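Local atomic coordinates of bacillaene synthase dehydratase PksH (PDB entry 3HP0), a protein that dehydrates the (S)-3-hydroxy-3-methylglutaryl group tethered to PksL to a 3-methylglutaconyl moiety during synthesis of the antibiotic bacillaene. Residues A[35-38]-A[39-42]; A[91-94]-A[95-98]; A[160-163]-A[164-168]. All coordinates share one frame; numbering follows the deposited sequence.

Contact 1: residues A[35-38]-A[39-42]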
# COMPACT_ATOMS: atom_id res chain seq x y z
N LEU A 35 10.57 -3.39 -7.14
CA LEU A 35 10.26 -2.79 -5.85
C LEU A 35 9.67 -3.81 -4.87
O LEU A 35 9.99 -3.80 -3.69
CB LEU A 35 9.28 -1.63 -6.04
CG LEU A 35 8.82 -0.85 -4.80
CD1 LEU A 35 8.44 0.56 -5.18
CD2 LEU A 35 7.65 -1.56 -4.16
N ILE A 36 8.81 -4.69 -5.38
CA ILE A 36 8.18 -5.72 -4.54
C ILE A 36 9.21 -6.71 -4.01
O ILE A 36 9.17 -7.10 -2.84
CB ILE A 36 7.13 -6.51 -5.34
CG1 ILE A 36 5.99 -5.58 -5.75
CG2 ILE A 36 6.61 -7.67 -4.51
CD1 ILE A 36 4.93 -6.25 -6.58
N GLU A 37 10.12 -7.11 -4.88
CA GLU A 37 11.17 -8.05 -4.52
C GLU A 37 12.13 -7.46 -3.49
O GLU A 37 12.47 -8.12 -2.51
CB GLU A 37 11.94 -8.47 -5.79
CG GLU A 37 13.10 -9.44 -5.54
CD GLU A 37 12.70 -10.66 -4.71
OE1 GLU A 37 12.34 -10.49 -3.53
OE2 GLU A 37 12.74 -11.78 -5.25
N GLU A 38 12.54 -6.22 -3.69
CA GLU A 38 13.45 -5.55 -2.77
C GLU A 38 12.85 -5.43 -1.36
O GLU A 38 13.57 -5.53 -0.37
CB GLU A 38 13.82 -4.17 -3.30
CG GLU A 38 14.82 -4.20 -4.43
CD GLU A 38 15.01 -2.84 -5.09
OE1 GLU A 38 14.95 -1.82 -4.36
OE2 GLU A 38 15.23 -2.79 -6.32
N CYS A 39 11.54 -5.20 -1.29
CA CYS A 39 10.84 -5.07 -0.02
C CYS A 39 10.77 -6.41 0.70
O CYS A 39 11.07 -6.50 1.89
CB CYS A 39 9.42 -4.53 -0.24
SG CYS A 39 9.33 -2.79 -0.71
N LEU A 40 10.38 -7.45 -0.02
CA LEU A 40 10.28 -8.78 0.57
C LEU A 40 11.65 -9.16 1.12
O LEU A 40 11.75 -9.82 2.15
CB LEU A 40 9.85 -9.78 -0.49
CG LEU A 40 8.44 -9.50 -1.01
CD1 LEU A 40 8.14 -10.36 -2.23
CD2 LEU A 40 7.44 -9.77 0.10
N GLN A 41 12.68 -8.72 0.42
CA GLN A 41 14.06 -8.98 0.78
C GLN A 41 14.46 -8.22 2.05
O GLN A 41 15.18 -8.74 2.90
CB GLN A 41 14.96 -8.56 -0.37
CG GLN A 41 16.43 -8.77 -0.14
CD GLN A 41 17.26 -8.14 -1.23
OE1 GLN A 41 17.02 -8.36 -2.42
NE2 GLN A 41 18.25 -7.35 -0.84
N VAL A 42 13.99 -6.98 2.17
CA VAL A 42 14.28 -6.17 3.34
C VAL A 42 13.51 -6.72 4.55
O VAL A 42 14.02 -6.73 5.67
CB VAL A 42 13.87 -4.70 3.13
CG1 VAL A 42 14.07 -3.92 4.41
CG2 VAL A 42 14.69 -4.09 2.00
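Leu40 lies alongside Ile36, one turn later on helix 34-48, the helix of the beta-alpha-beta unit that joins strands 17-22 and 53-57 in this crotonase-family fold. Along Leu40, CB lies 3.6 Å from Ile36 O and CG is closer still to the same oxygen. The branch then carries CD1 to 3.8 Å from Ile36 CG2, the two side chains running side by side in the same direction, whereas CD2 packs against Leu92 of helix 87-98. This path follows from CG standing anti to the carbonyl carbon (chi1 -64°), which folds the chain back along the helix. Leu40 N donates to Ile36 O at 3.1 Å with an N-H...O angle of 167°, straighter than the other three i to i+4 bonds here.

Glu38 is buried, and its carboxylate is satisfied by backbone N-H groups: OE2 accepts from Gln7 and OE1 from Thr8, tying the helix to the N-terminal segment. Cys39 and Leu35 touch on the side facing strand 17-22, where both meet Phe22: Leu35 CD2 rests 4.0 Å from Cys39 SG, and that sulfur also lies 3.2 Å from Leu35 O.

Contact 2: residues A[91-94]-A[95-98]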
# COMPACT_ATOMS: atom_id res chain seq x y z
N ASP A 91 1.08 -10.58 -1.20
CA ASP A 91 1.78 -11.25 -0.11
C ASP A 91 2.66 -10.30 0.68
O ASP A 91 2.85 -10.47 1.88
CB ASP A 91 2.62 -12.41 -0.64
CG ASP A 91 1.76 -13.58 -1.07
OD1 ASP A 91 0.79 -13.88 -0.34
OD2 ASP A 91 2.05 -14.18 -2.12
N LEU A 92 3.19 -9.29 -0.00
CA LEU A 92 4.01 -8.27 0.63
C LEU A 92 3.12 -7.51 1.62
O LEU A 92 3.47 -7.35 2.80
CB LEU A 92 4.55 -7.32 -0.42
CG LEU A 92 5.23 -6.03 0.04
CD1 LEU A 92 6.35 -6.32 1.03
CD2 LEU A 92 5.76 -5.31 -1.19
N TRP A 93 1.97 -7.05 1.15
CA TRP A 93 1.06 -6.32 2.02
C TRP A 93 0.62 -7.22 3.17
O TRP A 93 0.40 -6.73 4.28
CB TRP A 93 -0.16 -5.83 1.23
CG TRP A 93 0.16 -4.71 0.28
CD1 TRP A 93 1.25 -3.89 0.32
CD2 TRP A 93 -0.63 -4.27 -0.83
NE1 TRP A 93 1.19 -2.97 -0.70
CE2 TRP A 93 0.05 -3.18 -1.42
CE3 TRP A 93 -1.84 -4.70 -1.39
CZ2 TRP A 93 -0.45 -2.50 -2.54
CZ3 TRP A 93 -2.33 -4.03 -2.51
CH2 TRP A 93 -1.64 -2.94 -3.07
N MSE A 94 0.51 -8.52 2.91
CA MSE A 94 0.12 -9.46 3.95
C MSE A 94 1.23 -9.59 4.98
O MSE A 94 0.98 -9.68 6.18
CB MSE A 94 -0.18 -10.84 3.37
CG MSE A 94 -1.44 -10.92 2.55
SE MSE A 94 -2.12 -12.75 2.45
CE MSE A 94 -3.16 -12.73 4.09
N LYS A 95 2.47 -9.58 4.50
CA LYS A 95 3.64 -9.70 5.36
C LYS A 95 3.66 -8.53 6.35
O LYS A 95 3.91 -8.71 7.54
CB LYS A 95 4.91 -9.68 4.49
CG LYS A 95 6.10 -10.43 5.06
CD LYS A 95 5.88 -11.93 4.97
CE LYS A 95 7.20 -12.70 4.94
NZ LYS A 95 7.01 -14.17 4.71
N LEU A 96 3.40 -7.33 5.83
CA LEU A 96 3.36 -6.14 6.66
C LEU A 96 2.42 -6.33 7.83
O LEU A 96 2.69 -5.86 8.93
CB LEU A 96 2.91 -4.93 5.84
CG LEU A 96 3.93 -4.08 5.09
CD1 LEU A 96 5.30 -4.73 5.02
CD2 LEU A 96 3.37 -3.82 3.71
N GLN A 97 1.31 -7.03 7.60
CA GLN A 97 0.34 -7.28 8.66
C GLN A 97 0.69 -8.48 9.54
O GLN A 97 0.19 -8.61 10.66
CB GLN A 97 -1.04 -7.59 8.08
CG GLN A 97 -1.68 -6.55 7.26
CD GLN A 97 -3.17 -6.80 7.15
OE1 GLN A 97 -3.61 -7.80 6.58
NE2 GLN A 97 -3.96 -5.90 7.73
N THR A 98 1.55 -9.35 9.04
CA THR A 98 1.87 -10.57 9.75
C THR A 98 3.26 -10.73 10.36
O THR A 98 3.43 -11.47 11.32
CB THR A 98 1.61 -11.79 8.81
OG1 THR A 98 0.26 -11.75 8.35
CG2 THR A 98 1.81 -13.09 9.56
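Lys95 begins the last turn of helix 87-98 with its N-H on Asp91 O (N to O 2.8 Å). Its CB sits over the preceding turn, near Leu92 O, but the chain bends at chi2 and leads the ammonium end away from it. The carboxylate of Asp91 has its partner in Lys225, whose NZ makes a salt bridge with OD1.

Leu96 N bonds to Leu92 O at 3.0 Å. The Leu96 side chain divides its contacts: CD2 reaches the edge of the Trp93 indole, near the ring plane and 4.0 Å from CD1, while Leu96 CD1 is a looser 4.4 Å from Leu92 CD1.

At Gln97 the backbone bonding weakens: its N-H makes weak bonds to Trp93 O and Met94 O, consistent with the approaching helix end. Thr98 completes the turn. Its N-H bond to Met94 O is weak (122° at the hydrogen), and the same N-H also bonds to Lys95 O, an i to i+3 bond. Its hydroxyl, with OG1 anti to the carbonyl carbon (chi1 -56°), donates to Met94 O at 3.1 Å from 38° above the carbonyl plane.

The helix lies amid others: Leu92 and Leu96 face helix 34-48, selenomethionine Met94 and Gln97 meet helices 148-155 and 220-235, Trp93 stacks edge-to-face on Phe118 of helix 115-121, and Leu96 O accepts from Thr103 OG1 of strand 102-107.

Contact 3: residues A[160-163]-A[164-168]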
# COMPACT_ATOMS: atom_id res chain seq x y z
N ALA A 160 -15.40 1.84 2.28
CA ALA A 160 -14.58 1.52 1.11
C ALA A 160 -15.44 1.59 -0.16
O ALA A 160 -14.98 2.04 -1.22
CB ALA A 160 -13.97 0.13 1.26
N HIS A 161 -16.69 1.16 -0.03
CA HIS A 161 -17.66 1.13 -1.12
C HIS A 161 -17.98 2.54 -1.65
O HIS A 161 -17.91 2.80 -2.84
CB HIS A 161 -18.93 0.42 -0.63
CG HIS A 161 -19.89 0.05 -1.71
ND1 HIS A 161 -19.51 -0.64 -2.85
CD2 HIS A 161 -21.23 0.21 -1.81
CE1 HIS A 161 -20.58 -0.89 -3.59
NE2 HIS A 161 -21.63 -0.38 -2.98
N TYR A 162 -18.32 3.44 -0.74
CA TYR A 162 -18.66 4.82 -1.07
C TYR A 162 -17.47 5.49 -1.76
O TYR A 162 -17.62 6.22 -2.74
CB TYR A 162 -19.02 5.57 0.21
CG TYR A 162 -19.52 6.98 0.02
CD1 TYR A 162 -20.68 7.25 -0.73
CD2 TYR A 162 -18.87 8.06 0.63
CE1 TYR A 162 -21.17 8.55 -0.86
CE2 TYR A 162 -19.35 9.35 0.51
CZ TYR A 162 -20.50 9.59 -0.23
OH TYR A 162 -20.96 10.88 -0.33
N MSE A 163 -16.28 5.23 -1.23
CA MSE A 163 -15.04 5.77 -1.75
C MSE A 163 -14.80 5.34 -3.20
O MSE A 163 -14.45 6.16 -4.05
CB MSE A 163 -13.87 5.25 -0.91
CG MSE A 163 -12.99 6.31 -0.34
SE MSE A 163 -11.64 5.49 0.77
CE MSE A 163 -10.14 5.74 -0.40
N THR A 164 -14.97 4.05 -3.45
CA THR A 164 -14.72 3.49 -4.77
C THR A 164 -15.73 4.01 -5.77
O THR A 164 -15.36 4.37 -6.88
CB THR A 164 -14.76 1.94 -4.73
OG1 THR A 164 -13.93 1.47 -3.67
CG2 THR A 164 -14.25 1.37 -6.06
N LEU A 165 -17.00 4.05 -5.37
CA LEU A 165 -18.08 4.53 -6.23
C LEU A 165 -17.98 6.03 -6.51
O LEU A 165 -18.22 6.45 -7.64
CB LEU A 165 -19.44 4.23 -5.60
CG LEU A 165 -19.93 2.78 -5.50
CD1 LEU A 165 -21.16 2.72 -4.62
CD2 LEU A 165 -20.24 2.23 -6.88
N MSE A 166 -17.62 6.82 -5.50
CA MSE A 166 -17.53 8.27 -5.64
C MSE A 166 -16.26 8.82 -6.29
O MSE A 166 -16.25 9.95 -6.76
CB MSE A 166 -17.74 8.96 -4.29
CG MSE A 166 -19.17 8.86 -3.77
SE MSE A 166 -20.50 9.50 -5.03
CE MSE A 166 -21.18 7.81 -5.63
N THR A 167 -15.20 8.03 -6.29
CA THR A 167 -13.96 8.43 -6.94
C THR A 167 -13.22 9.66 -6.41
O THR A 167 -12.06 9.89 -6.76
CB THR A 167 -14.22 8.65 -8.43
OG1 THR A 167 -14.73 7.44 -9.00
CG2 THR A 167 -12.94 9.06 -9.15
N LYS A 168 -13.87 10.47 -5.58
CA LYS A 168 -13.17 11.66 -5.10
C LYS A 168 -12.29 11.42 -3.89
O LYS A 168 -12.68 10.76 -2.92
CB LYS A 168 -14.16 12.79 -4.81
CG LYS A 168 -15.15 12.53 -3.71
CD LYS A 168 -15.93 13.80 -3.41
CE LYS A 168 -15.00 14.94 -2.98
NZ LYS A 168 -15.75 16.14 -2.52
O HOH W 1 -11.77 7.66 -3.82
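The C-terminal end of helix 157-166 lies close to the active site of this crotonase-fold dehydratase, the Thr164 side chain being about 6 Å from that of the catalytic Glu137. Ala160, buried against helix 148-155, meets Thr164. Ala160 O accepts twice from Thr164: the backbone N donates in the usual helical manner, and OG1 at 2.7 Å. The two donors reach the oxygen from opposite faces of the carbonyl plane, and the hydroxyl is set for this by standing anti to the carbonyl carbon of its own residue. A polar side chain is thereby satisfied within its own helix, while it also touches Leu135 and Leu148.

The more exposed side carries two CH-pi contacts, each between residues four apart. Leu165 CD1 stands 3.7 Å from the centroid of the His161 ring, 18° off the normal, and lies closest to NE2. One residue along, CG of selenomethionine Met166 sits over one face of the Tyr162 ring, off-centre at 3.8 Å from the centroid and nearest to CE1. Its SE is farther off and oblique, 5.1 Å from the centroid and 40° from the normal, a Met-aromatic contact. Tyr162 chi1 (-174°) places CG anti to its backbone N and brings the ring beside Met166.

The helix ends at Met166; Thr167, the next residue, takes a positive phi, and its side chain touches Ser136 and Leu139. Its N-H still closes a last turn on Met163 O at 3.0 Å, an oxygen that also lies 3.1 Å from a bound water.

How the contacts relate
All three contacts are turns within single helices, yet their surroundings differ. Contact 1 is largely buried, contact 2 partly so, and contact 3 sits on the periphery with several exposed side chains. Contacts 1 and 2 join directly: Leu92 CD1 packs 3.7 Å from Leu40 CD2, so helices 34-48 and 87-98 share an aliphatic interface. Contact 3 touches neither; its nearest atoms are about 12 Å from contact 2 and about 20 Å from contact 1, and it lies across the chain's centre from contact 1. Among side chains, contact 1 pairs aliphatic groups and buries one carboxylate, contact 2 adds an indole edge, and contact 3 uses ring faces. Contacts 2 and 3 both add a threonine hydroxyl to a backbone carbonyl near a helix end.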